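Local coordinates for capsular polysaccharide export system protein KpsC (PDB 6MGD) that probably adds Kdo sugars in beta-2,7 linkage, building the glycolipid anchor of Gram-negative bacterial capsules, at residues G26-R31 with G42-L47; D36-K41 with K62-Y67. All coordinates share one frame; numbering follows the deposited sequence.

Interaction 1. Residues G26-R31 with G42-L47; sequences GNLSSR and GKIRLL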
loop_
_atom_site.group_PDB
_atom_site.type_symbol
_atom_site.label_atom_id
_atom_site.label_comp_id
_atom_site.label_asym_id
_atom_site.label_seq_id
_atom_site.Cartn_x
_atom_site.Cartn_y
_atom_site.Cartn_z
ATOM N N GLY A 26 -21.713 -1.369 16.579
ATOM C CA GLY A 26 -22.344 -0.086 16.345
ATOM C C GLY A 26 -21.389 0.872 15.677
ATOM O O GLY A 26 -20.171 0.672 15.678
ATOM N N ASN A 27 -21.961 1.925 15.104
ATOM C CA ASN A 27 -21.205 2.929 14.365
ATOM C C ASN A 27 -21.228 4.236 15.150
ATOM O O ASN A 27 -22.285 4.859 15.300
ATOM C CB ASN A 27 -21.775 3.110 12.960
ATOM C CG ASN A 27 -20.905 3.990 12.089
ATOM O OD1 ASN A 27 -19.790 3.614 11.728
ATOM N ND2 ASN A 27 -21.413 5.164 11.740
ATOM N N LEU A 28 -20.065 4.643 15.649
ATOM C CA LEU A 28 -19.927 5.893 16.384
ATOM C C LEU A 28 -19.647 7.022 15.399
ATOM O O LEU A 28 -18.775 6.895 14.533
ATOM C CB LEU A 28 -18.804 5.781 17.417
ATOM C CG LEU A 28 -18.823 4.491 18.244
ATOM C CD1 LEU A 28 -17.633 4.432 19.190
ATOM C CD2 LEU A 28 -20.130 4.355 19.013
ATOM N N SER A 29 -20.388 8.121 15.532
ATOM C CA SER A 29 -20.387 9.180 14.532
ATOM C C SER A 29 -19.652 10.441 14.964
ATOM O O SER A 29 -19.633 11.415 14.203
ATOM C CB SER A 29 -21.828 9.539 14.145
ATOM O OG SER A 29 -22.447 8.473 13.446
ATOM N N SER A 30 -19.045 10.458 16.148
ATOM C CA SER A 30 -18.338 11.646 16.605
ATOM C C SER A 30 -17.370 11.263 17.714
ATOM O O SER A 30 -17.486 10.198 18.325
ATOM C CB SER A 30 -19.309 12.727 17.093
ATOM O OG SER A 30 -20.091 12.253 18.173
ATOM N N ARG A 31 -16.411 12.158 17.963
ATOM C CA ARG A 31 -15.443 11.923 19.030
ATOM C C ARG A 31 -16.110 11.891 20.399
ATOM O O ARG A 31 -15.657 11.164 21.290
ATOM C CB ARG A 31 -14.347 12.990 18.996
ATOM C CG ARG A 31 -14.807 14.348 18.489
ATOM C CD ARG A 31 -14.573 15.456 19.509
ATOM N NE ARG A 31 -13.436 15.188 20.386
ATOM C CZ ARG A 31 -13.540 14.968 21.694
ATOM N NH1 ARG A 31 -12.455 14.730 22.418
ATOM N NH2 ARG A 31 -14.730 14.993 22.279
ATOM N N GLY A 42 -15.466 0.874 30.139
ATOM C CA GLY A 42 -14.074 0.702 30.556
ATOM C C GLY A 42 -13.059 0.787 29.439
ATOM O O GLY A 42 -12.028 1.451 29.590
ATOM N N LYS A 43 -13.324 0.124 28.316
ATOM C CA LYS A 43 -12.462 0.192 27.143
ATOM C C LYS A 43 -13.256 -0.274 25.932
ATOM O O LYS A 43 -14.140 -1.129 26.046
ATOM C CB LYS A 43 -11.196 -0.656 27.314
ATOM C CG LYS A 43 -11.459 -2.136 27.534
ATOM C CD LYS A 43 -10.164 -2.935 27.551
ATOM C CE LYS A 43 -9.257 -2.499 28.689
ATOM N NZ LYS A 43 -8.013 -3.315 28.752
ATOM N N ILE A 44 -12.938 0.304 24.771
ATOM C CA ILE A 44 -13.620 -0.019 23.525
ATOM C C ILE A 44 -12.585 -0.271 22.436
ATOM O O ILE A 44 -11.446 0.199 22.501
ATOM C CB ILE A 44 -14.593 1.095 23.076
ATOM C CG1 ILE A 44 -13.821 2.359 22.694
ATOM C CG2 ILE A 44 -15.619 1.396 24.163
ATOM C CD1 ILE A 44 -14.681 3.426 22.064
ATOM N N ARG A 45 -13.003 -1.026 21.425
ATOM C CA ARG A 45 -12.217 -1.255 20.217
ATOM C C ARG A 45 -12.868 -0.467 19.087
ATOM O O ARG A 45 -13.989 -0.780 18.672
ATOM C CB ARG A 45 -12.142 -2.741 19.875
ATOM C CG ARG A 45 -11.317 -3.576 20.837
ATOM C CD ARG A 45 -11.418 -5.049 20.481
ATOM N NE ARG A 45 -10.316 -5.834 21.029
ATOM C CZ ARG A 45 -10.363 -6.493 22.182
ATOM N NH1 ARG A 45 -9.307 -7.182 22.594
ATOM N NH2 ARG A 45 -11.465 -6.467 22.923
ATOM N N LEU A 46 -12.170 0.550 18.595
ATOM C CA LEU A 46 -12.690 1.418 17.547
ATOM C C LEU A 46 -12.052 1.057 16.211
ATOM O O LEU A 46 -10.829 0.907 16.122
ATOM C CB LEU A 46 -12.427 2.887 17.878
ATOM C CG LEU A 46 -13.111 3.913 16.973
ATOM C CD1 LEU A 46 -14.625 3.796 17.092
ATOM C CD2 LEU A 46 -12.645 5.324 17.304
ATOM N N LEU A 47 -12.882 0.916 15.181
ATOM C CA LEU A 47 -12.417 0.699 13.817
ATOM C C LEU A 47 -12.471 2.026 13.072
ATOM O O LEU A 47 -13.552 2.594 12.879
ATOM C CB LEU A 47 -13.264 -0.358 13.108
ATOM C CG LEU A 47 -13.169 -1.774 13.677
ATOM C CD1 LEU A 47 -14.082 -2.736 12.927
ATOM C CD2 LEU A 47 -11.729 -2.260 13.640
#
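Two leucines with different first torsions reach for each other: Leu28 has CG anti to its own carbonyl carbon (chi1 -46°), while Leu46 sets CG anti to the backbone N (chi1 -171°). With the second torsions added, each turns its CD1 methyl to the other, and the pair of methyls, Leu28 CD1 and Leu46 CD1, lies 3.7 Å apart with the side chains crossing at a slant. The same Leu28 methyl also meets the far end of Ile44, CD1 to CD1 at 4.2 Å, so one branch of Leu28 touches two residues that alternate along strand 44-49 and send their ends to the same face of it.

No backbone hydrogen bond joins the two segments. Strand 24-28 is the outermost strand on its side of the mixed six-stranded sheet, and strand 4-7 runs between it and strand 44-49; the CA atoms of Leu28 and Leu46 are accordingly 8.6 Å apart. Leu28 is bonded through its backbone to Thr6 of the intervening strand and to Lys8 just beyond it. Helix 31-41, the connection from strand 24-28 to strand 44-49, lays Val34 and Leu37 against both Leu28 and Ile44, as expected for the helix of a right-handed beta-alpha-beta crossover in a Rossmann-like half of a GT-B glycosyltransferase. With methyl groups alone meeting, the contact has no directional bond and rests on van der Waals packing and the exclusion of water.

Interaction 2. Residues D36-K41 with K62-Y67; sequences DLCQKK and KSVEVY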
loop_
_atom_site.group_PDB
_atom_site.type_symbol
_atom_site.label_atom_id
_atom_site.label_comp_id
_atom_site.label_asym_id
_atom_site.label_seq_id
_atom_site.Cartn_x
_atom_site.Cartn_y
_atom_site.Cartn_z
ATOM N N ASP A 36 -17.872 8.979 25.342
ATOM C CA ASP A 36 -18.977 8.561 26.200
ATOM C C ASP A 36 -19.020 7.047 26.347
ATOM O O ASP A 36 -19.203 6.526 27.454
ATOM C CB ASP A 36 -20.305 9.074 25.641
ATOM C CG ASP A 36 -20.366 10.585 25.570
ATOM O OD1 ASP A 36 -19.746 11.252 26.425
ATOM O OD2 ASP A 36 -21.036 11.104 24.652
ATOM N N LEU A 37 -18.851 6.321 25.239
ATOM C CA LEU A 37 -18.930 4.867 25.287
ATOM C C LEU A 37 -17.747 4.256 26.029
ATOM O O LEU A 37 -17.895 3.206 26.665
ATOM C CB LEU A 37 -19.015 4.304 23.867
ATOM C CG LEU A 37 -19.142 2.787 23.725
ATOM C CD1 LEU A 37 -20.442 2.296 24.349
ATOM C CD2 LEU A 37 -19.048 2.379 22.262
ATOM N N CYS A 38 -16.579 4.899 25.971
ATOM C CA CYS A 38 -15.376 4.318 26.563
ATOM C C CYS A 38 -15.492 4.224 28.080
ATOM O O CYS A 38 -15.340 3.144 28.662
ATOM C CB CYS A 38 -14.147 5.134 26.161
ATOM S SG CYS A 38 -12.585 4.396 26.682
ATOM N N GLN A 39 -15.760 5.351 28.745
ATOM C CA GLN A 39 -15.926 5.315 30.193
ATOM C C GLN A 39 -17.175 4.553 30.613
ATOM O O GLN A 39 -17.319 4.235 31.798
ATOM C CB GLN A 39 -15.965 6.735 30.766
ATOM C CG GLN A 39 -17.335 7.398 30.741
ATOM C CD GLN A 39 -17.364 8.703 31.520
ATOM O OE1 GLN A 39 -16.394 9.463 31.518
ATOM N NE2 GLN A 39 -18.475 8.964 32.201
ATOM N N LYS A 40 -18.071 4.251 29.671
ATOM C CA LYS A 40 -19.262 3.468 29.973
ATOM C C LYS A 40 -18.966 1.974 30.007
ATOM O O LYS A 40 -19.647 1.228 30.718
ATOM C CB LYS A 40 -20.350 3.768 28.939
ATOM C CG LYS A 40 -21.739 3.278 29.307
ATOM C CD LYS A 40 -22.717 3.560 28.179
ATOM C CE LYS A 40 -22.680 5.024 27.771
ATOM N NZ LYS A 40 -23.481 5.283 26.542
ATOM N N LYS A 41 -17.961 1.523 29.253
ATOM C CA LYS A 41 -17.595 0.113 29.195
ATOM C C LYS A 41 -16.163 -0.143 29.653
ATOM O O LYS A 41 -15.692 -1.283 29.565
ATOM C CB LYS A 41 -17.793 -0.429 27.777
ATOM C CG LYS A 41 -19.248 -0.518 27.347
ATOM C CD LYS A 41 -19.378 -1.091 25.946
ATOM C CE LYS A 41 -20.833 -1.351 25.592
ATOM N NZ LYS A 41 -21.436 -2.388 26.472
ATOM N N LYS A 62 -5.867 6.148 26.158
ATOM C CA LYS A 62 -5.303 4.833 25.870
ATOM C C LYS A 62 -6.316 3.702 26.001
ATOM O O LYS A 62 -6.045 2.596 25.520
ATOM C CB LYS A 62 -4.100 4.562 26.779
ATOM C CG LYS A 62 -3.099 3.578 26.184
ATOM C CD LYS A 62 -1.758 3.615 26.901
ATOM C CE LYS A 62 -1.658 2.532 27.962
ATOM N NZ LYS A 62 -0.272 2.420 28.491
ATOM N N SER A 63 -7.470 3.941 26.626
ATOM C CA SER A 63 -8.492 2.907 26.727
ATOM C C SER A 63 -9.291 2.734 25.442
ATOM O O SER A 63 -10.041 1.758 25.325
ATOM C CB SER A 63 -9.442 3.214 27.889
ATOM O OG SER A 63 -8.774 3.118 29.136
ATOM N N VAL A 64 -9.155 3.644 24.480
ATOM C CA VAL A 64 -9.790 3.503 23.174
ATOM C C VAL A 64 -8.771 2.835 22.257
ATOM O O VAL A 64 -7.874 3.488 21.721
ATOM C CB VAL A 64 -10.260 4.848 22.618
ATOM C CG1 VAL A 64 -10.912 4.660 21.257
ATOM C CG2 VAL A 64 -11.225 5.516 23.583
ATOM N N GLU A 65 -8.903 1.521 22.083
ATOM C CA GLU A 65 -8.008 0.774 21.209
ATOM C C GLU A 65 -8.397 1.032 19.760
ATOM O O GLU A 65 -9.510 0.696 19.339
ATOM C CB GLU A 65 -8.065 -0.717 21.532
ATOM C CG GLU A 65 -7.056 -1.556 20.764
ATOM C CD GLU A 65 -7.090 -3.019 21.165
ATOM O OE1 GLU A 65 -8.015 -3.413 21.908
ATOM O OE2 GLU A 65 -6.190 -3.775 20.739
ATOM N N VAL A 66 -7.485 1.628 18.999
ATOM C CA VAL A 66 -7.764 2.070 17.637
ATOM C C VAL A 66 -7.153 1.082 16.654
ATOM O O VAL A 66 -5.962 0.758 16.740
ATOM C CB VAL A 66 -7.226 3.490 17.392
ATOM C CG1 VAL A 66 -7.370 3.867 15.925
ATOM C CG2 VAL A 66 -7.953 4.491 18.280
ATOM N N TYR A 67 -7.973 0.600 15.726
ATOM C CA TYR A 67 -7.517 -0.161 14.571
ATOM C C TYR A 67 -7.702 0.707 13.335
ATOM O O TYR A 67 -8.810 1.189 13.074
ATOM C CB TYR A 67 -8.290 -1.471 14.428
ATOM C CG TYR A 67 -7.967 -2.504 15.479
ATOM C CD1 TYR A 67 -8.545 -2.447 16.741
ATOM C CD2 TYR A 67 -7.092 -3.546 15.205
ATOM C CE1 TYR A 67 -8.253 -3.396 17.704
ATOM C CE2 TYR A 67 -6.795 -4.500 16.160
ATOM C CZ TYR A 67 -7.378 -4.421 17.407
ATOM O OH TYR A 67 -7.085 -5.368 18.359
#
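Cys38 reaches from helix 31-41 toward Ser63 and Val64, with SG anti to its backbone N (chi1 -173°), and the sulfur touches both Ser63, just before strand 64-71, and Val64, the first residue of that strand. Its apolar partner is Val64, whose CG2 methyl sits 3.6 Å from Cys38 SG and 3.9 Å from Cys38 CB, so a single branch of the valine lies against both atoms of the cysteine side chain. On Ser63 the sulfur meets the methylene instead: Cys38 SG to Ser63 CB is also 3.6 Å.

Helix 31-41 packs on one face of the mixed sheet of a GT-B-type domain, and strand 64-71 lies next to strand 44-49, the strand the helix leads into. Cys38 thus looks past the helix's own following strand to the next one over, while Leu37, one residue earlier, rests on Tyr5 of strand 4-7.

Hydrogen bonds do not cross between the two segments; they fix the partners separately. Ser63 N is held by Asn61 OD1, and the Ser63 and Glu65 backbones pair with Ile44. Within the last helical turn, Lys41 N bonds Cys38 O at 3.1 Å.

Interactions 1 and 2 are both small, buried and apolar, with centres about 7 Å apart, and both involve the same sheet; helix 31-41 is a partner in interaction 2 and covers side chains of interaction 1. Interaction 1 joins strands 24-28 and 44-49 across an intervening strand; interaction 2 sets the helix against the next strand, 64-71. Methyls alone meet in the first, whereas a sulfur and a serine methylene enter the second. Each has two buried residues and one partly exposed one, Leu28 in the first and Ser63 in the second. Probable backbone hydrogen bonds stitch the two together, Leu46 N to Glu65 O at 2.8 Å and Ile44 O to Glu65 N at 2.9 Å, and their segments alternate along the chain.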